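Side-chain contacts in penicillin-binding protein 2B (Streptococcus pneumoniae, PDB 2WAD), which probably cross-links adjacent glycan strands of the cell wall by transpeptidation during peripheral peptidoglycan synthesis, and is a target of penicillin: residues E174-S179 with S239-L244; A390-S395 with T514-Q519; G483-G488 with V532-N537. All blocks are in the same frame, centred on the assembly; numbering follows the deposited sequence.

Contact 1: residues E174-S179 with S239-L244; sequences EIYLFS and SEKAGL
Tyr176 and Lys241 make this contact between them, through a single polar link. Lys241 NZ donates a hydrogen bond to Tyr176 OH across 2.7 Å, and the ammonium group lies at the edge of the phenol ring, in its plane, so the pair is a hydrogen bond to the hydroxyl oxygen and not a cation-pi stack. The two side chains approach from opposite directions and meet at their ends. The angle CZ-OH-NZ is about 151°, wide for a phenol acceptor, so the lysine arrives almost in continuation of the CZ-OH bond.

After the bond itself the nearest approaches are Lys241 NZ to Tyr176 CZ at 3.9 Å and Lys241 CE to Tyr176 OH at 4.0 Å; no carbon of one side chain packs on a carbon of the other. Tyr176 holds CG anti to the backbone N (chi1 180°), which sends its ring outward from helix 169-182. The lysine chain is not fully extended: it bends at chi2 and again at chi4, which brings NZ to the hydroxyl. Beyond the pair, the side chains of Tyr176 and Lys241 rest on Ile106 and Ala193 respectively.

Each segment also has local bonds of its own. On the helix, Ser179 OG reaches back to Ile175 O at 2.7 Å, and Ser179 N binds the same oxygen from the opposite face of its plane. In the loop, Ser239 OG accepts from Ala242 N at 2.9 Å with an N-H...O angle of 161°, so the backbone turns round Lys241.

That loop bond is an ST motif, and the whole is a surface bridge from a helix to a loop in the N-terminal dimerisation region of the penicillin-binding protein.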
ATOM      1  N   GLU A 174     -21.981 -33.404  14.908  1.00 44.15           N
ATOM      2  CA  GLU A 174     -21.067 -34.422  14.433  1.00 46.87           C
ATOM      3  C   GLU A 174     -20.812 -34.227  12.942  1.00 46.65           C
ATOM      4  O   GLU A 174     -19.678 -34.375  12.474  1.00 46.30           O
ATOM      5  CB  GLU A 174     -21.494 -35.837  14.828  1.00 46.68           C
ATOM      6  CG  GLU A 174     -22.599 -36.452  14.009  1.00 51.51           C
ATOM      7  CD  GLU A 174     -22.964 -37.839  14.506  1.00 56.63           C
ATOM      8  OE1 GLU A 174     -22.713 -38.162  15.692  1.00 56.06           O
ATOM      9  OE2 GLU A 174     -23.512 -38.612  13.697  1.00 60.36           O
ATOM     10  N   ILE A 175     -21.844 -33.818  12.209  1.00 46.27           N
ATOM     11  CA  ILE A 175     -21.655 -33.528  10.790  1.00 46.67           C
ATOM     12  C   ILE A 175     -20.617 -32.441  10.592  1.00 45.97           C
ATOM     13  O   ILE A 175     -19.763 -32.520   9.707  1.00 48.63           O
ATOM     14  CB  ILE A 175     -22.953 -33.140  10.073  1.00 47.10           C
ATOM     15  CG1 ILE A 175     -23.972 -34.273  10.195  1.00 46.28           C
ATOM     16  CG2 ILE A 175     -22.658 -32.857   8.603  1.00 45.24           C
ATOM     17  CD1 ILE A 175     -25.250 -34.004   9.427  1.00 51.32           C
ATOM     18  N   TYR A 176     -20.677 -31.426  11.443  1.00 45.48           N
ATOM     19  CA  TYR A 176     -19.661 -30.378  11.430  1.00 43.04           C
ATOM     20  C   TYR A 176     -18.239 -30.893  11.655  1.00 41.91           C
ATOM     21  O   TYR A 176     -17.319 -30.537  10.929  1.00 44.53           O
ATOM     22  CB  TYR A 176     -20.008 -29.294  12.454  1.00 42.69           C
ATOM     23  CG  TYR A 176     -18.993 -28.173  12.499  1.00 44.41           C
ATOM     24  CD1 TYR A 176     -18.884 -27.265  11.452  1.00 45.81           C
ATOM     25  CD2 TYR A 176     -18.137 -28.037  13.582  1.00 41.85           C
ATOM     26  CE1 TYR A 176     -17.954 -26.231  11.496  1.00 46.91           C
ATOM     27  CE2 TYR A 176     -17.204 -27.031  13.638  1.00 46.14           C
ATOM     28  CZ  TYR A 176     -17.119 -26.127  12.598  1.00 49.64           C
ATOM     29  OH  TYR A 176     -16.182 -25.131  12.678  1.00 52.10           O
ATOM     30  N   LEU A 177     -18.064 -31.714  12.684  1.00 42.46           N
ATOM     31  CA  LEU A 177     -16.779 -32.323  13.016  1.00 42.54           C
ATOM     32  C   LEU A 177     -16.217 -33.210  11.904  1.00 43.64           C
ATOM     33  O   LEU A 177     -15.065 -33.023  11.499  1.00 44.57           O
ATOM     34  CB  LEU A 177     -16.863 -33.087  14.344  1.00 39.51           C
ATOM     35  CG  LEU A 177     -16.848 -32.162  15.573  1.00 42.35           C
ATOM     36  CD1 LEU A 177     -17.174 -32.905  16.859  1.00 45.03           C
ATOM     37  CD2 LEU A 177     -15.576 -31.315  15.740  1.00 32.46           C
ATOM     38  N   PHE A 178     -17.019 -34.161  11.425  1.00 42.10           N
ATOM     39  CA  PHE A 178     -16.714 -34.920  10.208  1.00 42.49           C
ATOM     40  C   PHE A 178     -16.150 -34.055   9.065  1.00 45.28           C
ATOM     41  O   PHE A 178     -15.063 -34.335   8.547  1.00 42.40           O
ATOM     42  CB  PHE A 178     -17.979 -35.636   9.757  1.00 42.33           C
ATOM     43  CG  PHE A 178     -17.813 -36.438   8.502  1.00 42.49           C
ATOM     44  CD1 PHE A 178     -17.593 -37.799   8.573  1.00 35.33           C
ATOM     45  CD2 PHE A 178     -17.913 -35.842   7.255  1.00 41.38           C
ATOM     46  CE1 PHE A 178     -17.450 -38.556   7.428  1.00 38.81           C
ATOM     47  CE2 PHE A 178     -17.780 -36.597   6.100  1.00 38.39           C
ATOM     48  CZ  PHE A 178     -17.541 -37.961   6.190  1.00 36.44           C
ATOM     49  N   SER A 179     -16.865 -32.988   8.696  1.00 45.04           N
ATOM     50  CA  SER A 179     -16.431 -32.122   7.595  1.00 46.58           C
ATOM     51  C   SER A 179     -14.987 -31.660   7.818  1.00 46.71           C
ATOM     52  O   SER A 179     -14.148 -31.697   6.914  1.00 47.38           O
ATOM     53  CB  SER A 179     -17.382 -30.928   7.403  1.00 46.51           C
ATOM     54  OG  SER A 179     -18.739 -31.312   7.580  1.00 50.94           O
ATOM     55  N   SER A 239      -6.723 -16.031   7.807  1.00 52.85           N
ATOM     56  CA  SER A 239      -6.810 -16.918   8.960  1.00 54.67           C
ATOM     57  C   SER A 239      -6.681 -18.376   8.530  1.00 55.22           C
ATOM     58  O   SER A 239      -6.905 -18.721   7.371  1.00 54.67           O
ATOM     59  CB  SER A 239      -8.176 -16.740   9.617  1.00 56.30           C
ATOM     60  OG  SER A 239      -9.189 -17.214   8.740  1.00 59.48           O
ATOM     61  N   GLU A 240      -6.327 -19.229   9.483  1.00 58.21           N
ATOM     62  CA  GLU A 240      -6.255 -20.681   9.279  1.00 59.77           C
ATOM     63  C   GLU A 240      -7.604 -21.277   8.874  1.00 60.17           C
ATOM     64  O   GLU A 240      -7.677 -22.186   8.046  1.00 58.93           O
ATOM     65  CB  GLU A 240      -5.777 -21.335  10.573  1.00 60.10           C
ATOM     66  CG  GLU A 240      -5.730 -22.850  10.559  1.00 62.54           C
ATOM     67  CD  GLU A 240      -5.078 -23.379  11.821  1.00 69.24           C
ATOM     68  OE1 GLU A 240      -5.449 -22.919  12.927  1.00 69.21           O
ATOM     69  OE2 GLU A 240      -4.183 -24.243  11.701  1.00 72.41           O
ATOM     70  N   LYS A 241      -8.654 -20.741   9.486  1.00 62.19           N
ATOM     71  CA  LYS A 241     -10.048 -21.045   9.185  1.00 64.64           C
ATOM     72  C   LYS A 241     -10.431 -20.726   7.737  1.00 66.09           C
ATOM     73  O   LYS A 241     -10.954 -21.591   7.031  1.00 66.59           O
ATOM     74  CB  LYS A 241     -10.941 -20.247  10.142  1.00 64.67           C
ATOM     75  CG  LYS A 241     -12.409 -20.644  10.169  1.00 67.56           C
ATOM     76  CD  LYS A 241     -12.661 -21.793  11.145  1.00 72.40           C
ATOM     77  CE  LYS A 241     -14.146 -21.951  11.426  1.00 72.56           C
ATOM     78  NZ  LYS A 241     -14.515 -23.388  11.536  1.00 76.42           N
ATOM     79  N   ALA A 242     -10.177 -19.489   7.303  1.00 67.22           N
ATOM     80  CA  ALA A 242     -10.541 -19.039   5.959  1.00 68.31           C
ATOM     81  C   ALA A 242      -9.416 -19.268   4.953  1.00 69.44           C
ATOM     82  O   ALA A 242      -9.108 -18.380   4.157  1.00 72.10           O
ATOM     83  CB  ALA A 242     -10.947 -17.563   5.972  1.00 67.47           C
ATOM     84  N   GLY A 243      -8.829 -20.460   4.986  1.00 69.76           N
ATOM     85  CA  GLY A 243      -7.624 -20.798   4.230  1.00 71.32           C
ATOM     86  C   GLY A 243      -7.080 -19.783   3.244  1.00 72.82           C
ATOM     87  O   GLY A 243      -6.604 -18.702   3.621  1.00 73.89           O
ATOM     88  N   LEU A 244      -7.122 -20.141   1.965  1.00 72.20           N
ATOM     89  CA  LEU A 244      -6.723 -19.208   0.919  1.00 70.91           C
ATOM     90  C   LEU A 244      -7.911 -18.331   0.564  1.00 70.96           C
ATOM     91  O   LEU A 244      -9.057 -18.710   0.795  1.00 71.67           O
ATOM     92  CB  LEU A 244      -6.247 -19.950  -0.329  1.00 70.28           C
ATOM     93  CG  LEU A 244      -4.944 -20.746  -0.256  1.00 68.74           C
ATOM     94  CD1 LEU A 244      -4.526 -21.172  -1.653  1.00 64.73           C
ATOM     95  CD2 LEU A 244      -3.838 -19.955   0.419  1.00 67.25           C
TER

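Contact 2: residues A390-S395 with T514-Q519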
ATOM      1  N   ALA A 390       7.395  23.882 -11.885  1.00 35.14           N
ATOM      2  CA  ALA A 390       8.694  23.429 -12.379  1.00 35.74           C
ATOM      3  C   ALA A 390       8.595  22.322 -13.433  1.00 37.30           C
ATOM      4  O   ALA A 390       9.474  22.206 -14.308  1.00 36.65           O
ATOM      5  CB  ALA A 390       9.537  22.946 -11.239  1.00 33.10           C
ATOM      6  N   ALA A 391       7.545  21.503 -13.363  1.00 37.22           N
ATOM      7  CA  ALA A 391       7.382  20.456 -14.368  1.00 36.70           C
ATOM      8  C   ALA A 391       6.907  21.070 -15.687  1.00 39.82           C
ATOM      9  O   ALA A 391       7.311  20.626 -16.764  1.00 42.44           O
ATOM     10  CB  ALA A 391       6.449  19.321 -13.884  1.00 33.64           C
ATOM     11  N   THR A 392       6.069  22.100 -15.618  1.00 38.42           N
ATOM     12  CA  THR A 392       5.604  22.777 -16.838  1.00 36.93           C
ATOM     13  C   THR A 392       6.704  23.496 -17.593  1.00 38.06           C
ATOM     14  O   THR A 392       6.738  23.447 -18.823  1.00 37.23           O
ATOM     15  CB  THR A 392       4.526  23.823 -16.535  1.00 34.29           C
ATOM     16  OG1 THR A 392       3.502  23.208 -15.742  1.00 33.78           O
ATOM     17  CG2 THR A 392       3.934  24.332 -17.829  1.00 34.75           C
ATOM     18  N   ILE A 393       7.569  24.197 -16.860  1.00 37.42           N
ATOM     19  CA  ILE A 393       8.771  24.759 -17.446  1.00 35.62           C
ATOM     20  C   ILE A 393       9.630  23.663 -18.075  1.00 37.61           C
ATOM     21  O   ILE A 393      10.193  23.845 -19.155  1.00 38.23           O
ATOM     22  CB  ILE A 393       9.571  25.601 -16.420  1.00 35.95           C
ATOM     23  CG1 ILE A 393       8.705  26.749 -15.891  1.00 33.75           C
ATOM     24  CG2 ILE A 393      10.774  26.278 -17.066  1.00 34.84           C
ATOM     25  CD1 ILE A 393       9.319  27.520 -14.704  1.00 34.53           C
ATOM     26  N   SER A 394       9.786  22.532 -17.397  1.00 38.18           N
ATOM     27  CA  SER A 394      10.578  21.452 -17.981  1.00 38.47           C
ATOM     28  C   SER A 394      10.009  21.071 -19.366  1.00 39.12           C
ATOM     29  O   SER A 394      10.743  20.875 -20.331  1.00 38.23           O
ATOM     30  CB  SER A 394      10.575  20.226 -17.071  1.00 38.68           C
ATOM     31  OG  SER A 394      11.166  20.495 -15.810  1.00 37.21           O
ATOM     32  N   SER A 395       8.694  20.959 -19.452  1.00 37.81           N
ATOM     33  CA  SER A 395       8.036  20.620 -20.700  1.00 39.43           C
ATOM     34  C   SER A 395       8.317  21.666 -21.777  1.00 39.28           C
ATOM     35  O   SER A 395       8.419  21.318 -22.947  1.00 37.93           O
ATOM     36  CB  SER A 395       6.537  20.444 -20.473  1.00 38.49           C
ATOM     37  OG  SER A 395       5.960  19.663 -21.505  1.00 39.72           O
ATOM     38  N   THR A 514      -5.292  25.273 -17.605  1.00 37.73           N
ATOM     39  CA  THR A 514      -5.285  25.135 -16.146  1.00 37.92           C
ATOM     40  C   THR A 514      -4.372  24.007 -15.659  1.00 38.79           C
ATOM     41  O   THR A 514      -3.836  24.090 -14.548  1.00 37.38           O
ATOM     42  CB  THR A 514      -6.689  24.932 -15.520  1.00 38.19           C
ATOM     43  OG1 THR A 514      -7.359  23.833 -16.159  1.00 41.98           O
ATOM     44  CG2 THR A 514      -7.547  26.229 -15.632  1.00 38.07           C
ATOM     45  N   ASN A 515      -4.231  22.939 -16.446  1.00 36.60           N
ATOM     46  CA  ASN A 515      -3.333  21.840 -16.054  1.00 36.98           C
ATOM     47  C   ASN A 515      -1.923  22.371 -15.879  1.00 33.21           C
ATOM     48  O   ASN A 515      -1.188  21.917 -15.010  1.00 34.65           O
ATOM     49  CB  ASN A 515      -3.384  20.688 -17.077  1.00 34.01           C
ATOM     50  CG  ASN A 515      -3.118  19.329 -16.452  1.00 37.58           C
ATOM     51  OD1 ASN A 515      -3.371  19.103 -15.267  1.00 31.37           O
ATOM     52  ND2 ASN A 515      -2.646  18.390 -17.271  1.00 35.75           N
ATOM     53  N   ALA A 516      -1.578  23.380 -16.680  1.00 36.96           N
ATOM     54  CA  ALA A 516      -0.244  23.987 -16.681  1.00 37.08           C
ATOM     55  C   ALA A 516       0.152  24.678 -15.372  1.00 38.57           C
ATOM     56  O   ALA A 516       1.345  24.850 -15.078  1.00 35.50           O
ATOM     57  CB  ALA A 516      -0.092  24.958 -17.853  1.00 36.68           C
ATOM     58  N   PHE A 517      -0.841  25.095 -14.593  1.00 37.54           N
ATOM     59  CA  PHE A 517      -0.540  25.658 -13.285  1.00 35.95           C
ATOM     60  C   PHE A 517      -1.235  24.853 -12.185  1.00 36.44           C
ATOM     61  O   PHE A 517      -1.497  25.345 -11.090  1.00 38.44           O
ATOM     62  CB  PHE A 517      -0.784  27.192 -13.234  1.00 36.93           C
ATOM     63  CG  PHE A 517      -2.183  27.643 -13.638  1.00 31.75           C
ATOM     64  CD1 PHE A 517      -2.440  28.068 -14.940  1.00 30.70           C
ATOM     65  CD2 PHE A 517      -3.211  27.722 -12.712  1.00 35.67           C
ATOM     66  CE1 PHE A 517      -3.697  28.517 -15.336  1.00 34.24           C
ATOM     67  CE2 PHE A 517      -4.503  28.169 -13.088  1.00 32.79           C
ATOM     68  CZ  PHE A 517      -4.749  28.559 -14.413  1.00 33.72           C
ATOM     69  N   GLY A 518      -1.531  23.588 -12.484  1.00 36.19           N
ATOM     70  CA  GLY A 518      -1.910  22.627 -11.467  1.00 29.47           C
ATOM     71  C   GLY A 518      -3.344  22.748 -10.976  1.00 33.33           C
ATOM     72  O   GLY A 518      -3.634  22.477  -9.805  1.00 29.74           O
ATOM     73  N   GLN A 519      -4.245  23.120 -11.880  1.00 33.07           N
ATOM     74  CA  GLN A 519      -5.665  23.155 -11.565  1.00 36.98           C
ATOM     75  C   GLN A 519      -6.457  22.250 -12.507  1.00 38.42           C
ATOM     76  O   GLN A 519      -7.538  22.606 -12.920  1.00 41.60           O
ATOM     77  CB  GLN A 519      -6.232  24.578 -11.611  1.00 36.87           C
ATOM     78  CG  GLN A 519      -5.607  25.577 -10.631  1.00 40.05           C
ATOM     79  CD  GLN A 519      -5.932  25.291  -9.174  1.00 42.35           C
ATOM     80  OE1 GLN A 519      -5.071  25.409  -8.297  1.00 47.56           O
ATOM     81  NE2 GLN A 519      -7.183  24.943  -8.901  1.00 47.94           N
TER
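Thr392 turns its side chain to the carbonyl of Ala516, at the point where a Schellman motif ends helix 509-515. In this transpeptidase domain Thr392 belongs to helix 389-398, next to the probable SxxK motif, and its side chain is about 9 Å from that of Ser386, the likely acyl-ester nucleophile. The two branches of the threonine divide the work. OG1 stands beside the backbone N (chi1 -51°), and so anti to the carbonyl carbon, and donates to Ala516 O at 2.8 Å; it comes to the oxygen at a C=O...OG1 angle of 127°, tilted 25° from the carbonyl plane. CG2 packs alongside, 4.1 Å from Ala516 CB, and meets it methyl to methyl. Leu478 and Phe482 of helix 471-484 also touch the threonine, and Ala516 rests on Ala452 of helix 445-455, so the bond is made in a buried setting and gives both polar atoms a partner there. Gly518, with positive phi, reverses the chain after the helix, and its backbone is bonded to that of Gly385, the neighbour of Ser386. The Phe517 side chain leaves the backbone away from 390-395, and one ring face lies under Thr514 O, which sits 4.0 Å above the ring plane, over its centre.

Contact 3: residues G483-G488 with V532-N537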
ATOM      1  N   GLY A 483       4.337  13.050 -16.046  1.00 32.94           N
ATOM      2  CA  GLY A 483       4.645  11.644 -15.786  1.00 32.22           C
ATOM      3  C   GLY A 483       6.114  11.329 -15.534  1.00 35.86           C
ATOM      4  O   GLY A 483       6.434  10.454 -14.721  1.00 34.60           O
ATOM      5  N   GLU A 484       7.026  12.063 -16.174  1.00 35.70           N
ATOM      6  CA  GLU A 484       8.457  11.907 -15.875  1.00 37.11           C
ATOM      7  C   GLU A 484       8.823  12.198 -14.417  1.00 35.39           C
ATOM      8  O   GLU A 484       9.888  11.788 -13.941  1.00 34.30           O
ATOM      9  CB  GLU A 484       9.302  12.814 -16.765  1.00 36.32           C
ATOM     10  CG  GLU A 484       9.349  12.400 -18.235  1.00 39.74           C
ATOM     11  CD  GLU A 484      10.296  13.307 -19.002  1.00 40.78           C
ATOM     12  OE1 GLU A 484       9.884  14.405 -19.404  1.00 42.94           O
ATOM     13  OE2 GLU A 484      11.468  12.944 -19.186  1.00 46.03           O
ATOM     14  N   TYR A 485       7.948  12.921 -13.719  1.00 34.70           N
ATOM     15  CA  TYR A 485       8.215  13.323 -12.345  1.00 31.13           C
ATOM     16  C   TYR A 485       7.315  12.552 -11.415  1.00 34.36           C
ATOM     17  O   TYR A 485       7.339  12.741 -10.176  1.00 31.88           O
ATOM     18  CB  TYR A 485       7.977  14.807 -12.151  1.00 32.70           C
ATOM     19  CG  TYR A 485       9.071  15.720 -12.651  1.00 33.29           C
ATOM     20  CD1 TYR A 485      10.173  16.018 -11.868  1.00 30.71           C
ATOM     21  CD2 TYR A 485       8.929  16.397 -13.864  1.00 36.64           C
ATOM     22  CE1 TYR A 485      11.171  16.907 -12.337  1.00 33.82           C
ATOM     23  CE2 TYR A 485       9.885  17.291 -14.314  1.00 30.09           C
ATOM     24  CZ  TYR A 485      11.006  17.553 -13.551  1.00 37.78           C
ATOM     25  OH  TYR A 485      11.972  18.439 -14.026  1.00 32.97           O
ATOM     26  N   GLY A 486       6.527  11.665 -12.022  1.00 31.62           N
ATOM     27  CA  GLY A 486       5.590  10.834 -11.272  1.00 29.49           C
ATOM     28  C   GLY A 486       4.240  11.487 -11.060  1.00 29.80           C
ATOM     29  O   GLY A 486       3.385  10.999 -10.313  1.00 29.73           O
ATOM     30  N   LEU A 487       4.030  12.623 -11.701  1.00 31.14           N
ATOM     31  CA  LEU A 487       2.740  13.304 -11.590  1.00 30.33           C
ATOM     32  C   LEU A 487       1.777  12.730 -12.649  1.00 31.90           C
ATOM     33  O   LEU A 487       1.852  13.095 -13.819  1.00 32.43           O
ATOM     34  CB  LEU A 487       2.950  14.812 -11.807  1.00 29.20           C
ATOM     35  CG  LEU A 487       3.946  15.493 -10.845  1.00 30.83           C
ATOM     36  CD1 LEU A 487       4.232  16.925 -11.213  1.00 27.92           C
ATOM     37  CD2 LEU A 487       3.409  15.417  -9.409  1.00 29.95           C
ATOM     38  N   GLY A 488       0.876  11.836 -12.255  1.00 33.70           N
ATOM     39  CA  GLY A 488      -0.049  11.197 -13.201  1.00 33.02           C
ATOM     40  C   GLY A 488       0.434   9.834 -13.679  1.00 35.37           C
ATOM     41  O   GLY A 488      -0.208   9.216 -14.509  1.00 34.04           O
ATOM     42  N   VAL A 532       9.067  16.182  -6.161  1.00 33.76           N
ATOM     43  CA  VAL A 532      10.115  17.041  -5.596  1.00 32.46           C
ATOM     44  C   VAL A 532      11.403  16.255  -5.316  1.00 35.12           C
ATOM     45  O   VAL A 532      12.502  16.831  -5.437  1.00 34.92           O
ATOM     46  CB  VAL A 532       9.675  17.859  -4.359  1.00 33.07           C
ATOM     47  CG1 VAL A 532       9.280  16.914  -3.190  1.00 27.54           C
ATOM     48  CG2 VAL A 532      10.828  18.763  -3.925  1.00 26.86           C
ATOM     49  N   ALA A 533      11.289  14.962  -4.988  1.00 33.47           N
ATOM     50  CA  ALA A 533      12.490  14.124  -4.753  1.00 32.44           C
ATOM     51  C   ALA A 533      13.305  13.938  -6.029  1.00 34.20           C
ATOM     52  O   ALA A 533      14.542  13.885  -5.982  1.00 34.42           O
ATOM     53  CB  ALA A 533      12.134  12.749  -4.173  1.00 31.55           C
ATOM     54  N   THR A 534      12.602  13.861  -7.161  1.00 33.98           N
ATOM     55  CA  THR A 534      13.224  13.748  -8.485  1.00 33.05           C
ATOM     56  C   THR A 534      14.050  14.990  -8.822  1.00 34.41           C
ATOM     57  O   THR A 534      15.191  14.906  -9.294  1.00 36.20           O
ATOM     58  CB  THR A 534      12.140  13.497  -9.582  1.00 33.09           C
ATOM     59  OG1 THR A 534      11.472  12.252  -9.325  1.00 29.43           O
ATOM     60  CG2 THR A 534      12.755  13.461 -10.976  1.00 34.32           C
ATOM     61  N   ILE A 535      13.468  16.158  -8.582  1.00 36.00           N
ATOM     62  CA  ILE A 535      14.216  17.410  -8.658  1.00 36.03           C
ATOM     63  C   ILE A 535      15.439  17.386  -7.740  1.00 35.91           C
ATOM     64  O   ILE A 535      16.559  17.733  -8.138  1.00 39.51           O
ATOM     65  CB  ILE A 535      13.320  18.628  -8.316  1.00 35.05           C
ATOM     66  CG1 ILE A 535      12.215  18.761  -9.368  1.00 29.87           C
ATOM     67  CG2 ILE A 535      14.199  19.892  -8.266  1.00 34.27           C
ATOM     68  CD1 ILE A 535      11.124  19.793  -9.089  1.00 35.49           C
ATOM     69  N   ALA A 536      15.237  16.939  -6.515  1.00 34.17           N
ATOM     70  CA  ALA A 536      16.318  16.909  -5.538  1.00 35.67           C
ATOM     71  C   ALA A 536      17.416  15.907  -5.929  1.00 39.12           C
ATOM     72  O   ALA A 536      18.544  16.025  -5.474  1.00 38.11           O
ATOM     73  CB  ALA A 536      15.747  16.565  -4.148  1.00 30.20           C
ATOM     74  N   ASN A 537      17.087  14.915  -6.760  1.00 39.42           N
ATOM     75  CA  ASN A 537      18.064  13.903  -7.167  1.00 40.01           C
ATOM     76  C   ASN A 537      18.507  14.162  -8.610  1.00 40.14           C
ATOM     77  O   ASN A 537      18.878  13.250  -9.355  1.00 40.01           O
ATOM     78  CB  ASN A 537      17.424  12.515  -7.026  1.00 39.67           C
ATOM     79  CG  ASN A 537      18.427  11.382  -7.132  1.00 41.33           C
ATOM     80  OD1 ASN A 537      19.483  11.429  -6.511  1.00 39.56           O
ATOM     81  ND2 ASN A 537      18.079  10.335  -7.890  1.00 37.81           N
TER
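Tyr485 meets two neighbouring residues of helix 525-536, Thr534 and Ile535, through its CD1 and CE1 atoms, in a contact made wholly of carbon atoms at its closest points. Tyr485 CD1 lies 3.7 Å from Thr534 CG2, and Tyr485 CE1 lies 3.7 Å from Ile535 CG1. Both aliphatic groups approach the ring obliquely. With Thr534 OG1 beside the backbone N (chi1 -62°), the methyl CG2 is the branch anti to N, and it meets the ring.

The polar ends have partners outside the two segments. Thr534 OG1 bonds to Gln530 O, one turn back on its own helix, and the phenol oxygen of Tyr485 bonds to Ser394 OG of helix 389-398. Tyr485 also meets the ring of Tyr531 edge to face, and Met581 and Leu584 of helix 578-593 pack against it.

Tyr485 lies at the end of helix 471-484, just before Gly486, whose positive phi closes that helix in a Schellman motif, with Gly486 N bonded to Gly483 O at 3.0 Å.

Each hydroxyl thus has a partner apart from this interface, and what joins the helix end to helix 525-536 here is van der Waals packing, with the tyrosine ring tethered at its OH.

How the contacts relate
Contact 1 is a surface bridge in the dimerisation region, about 50 Å or more, centre to centre, from the other two and on the opposite side of the chain's centre. Contacts 2 and 3 are buried in the transpeptidase domain, with centres about 13 Å apart, and they touch: Ala391 CB packs on Tyr485 CD2 at 3.8 Å and Ala390 CB on Ile535 CD1 at 4.1 Å. Helix 389-398 thus supplies one side of contact 2 and also borders both segments of contact 3. The helix ends at 514-519 and 483-488 are each a Schellman motif. The chemistry follows the setting: a lone charged donor at the surface, one hydroxyl-carbonyl bond with methyl packing in contact 2, and carbon packing alone in contact 3.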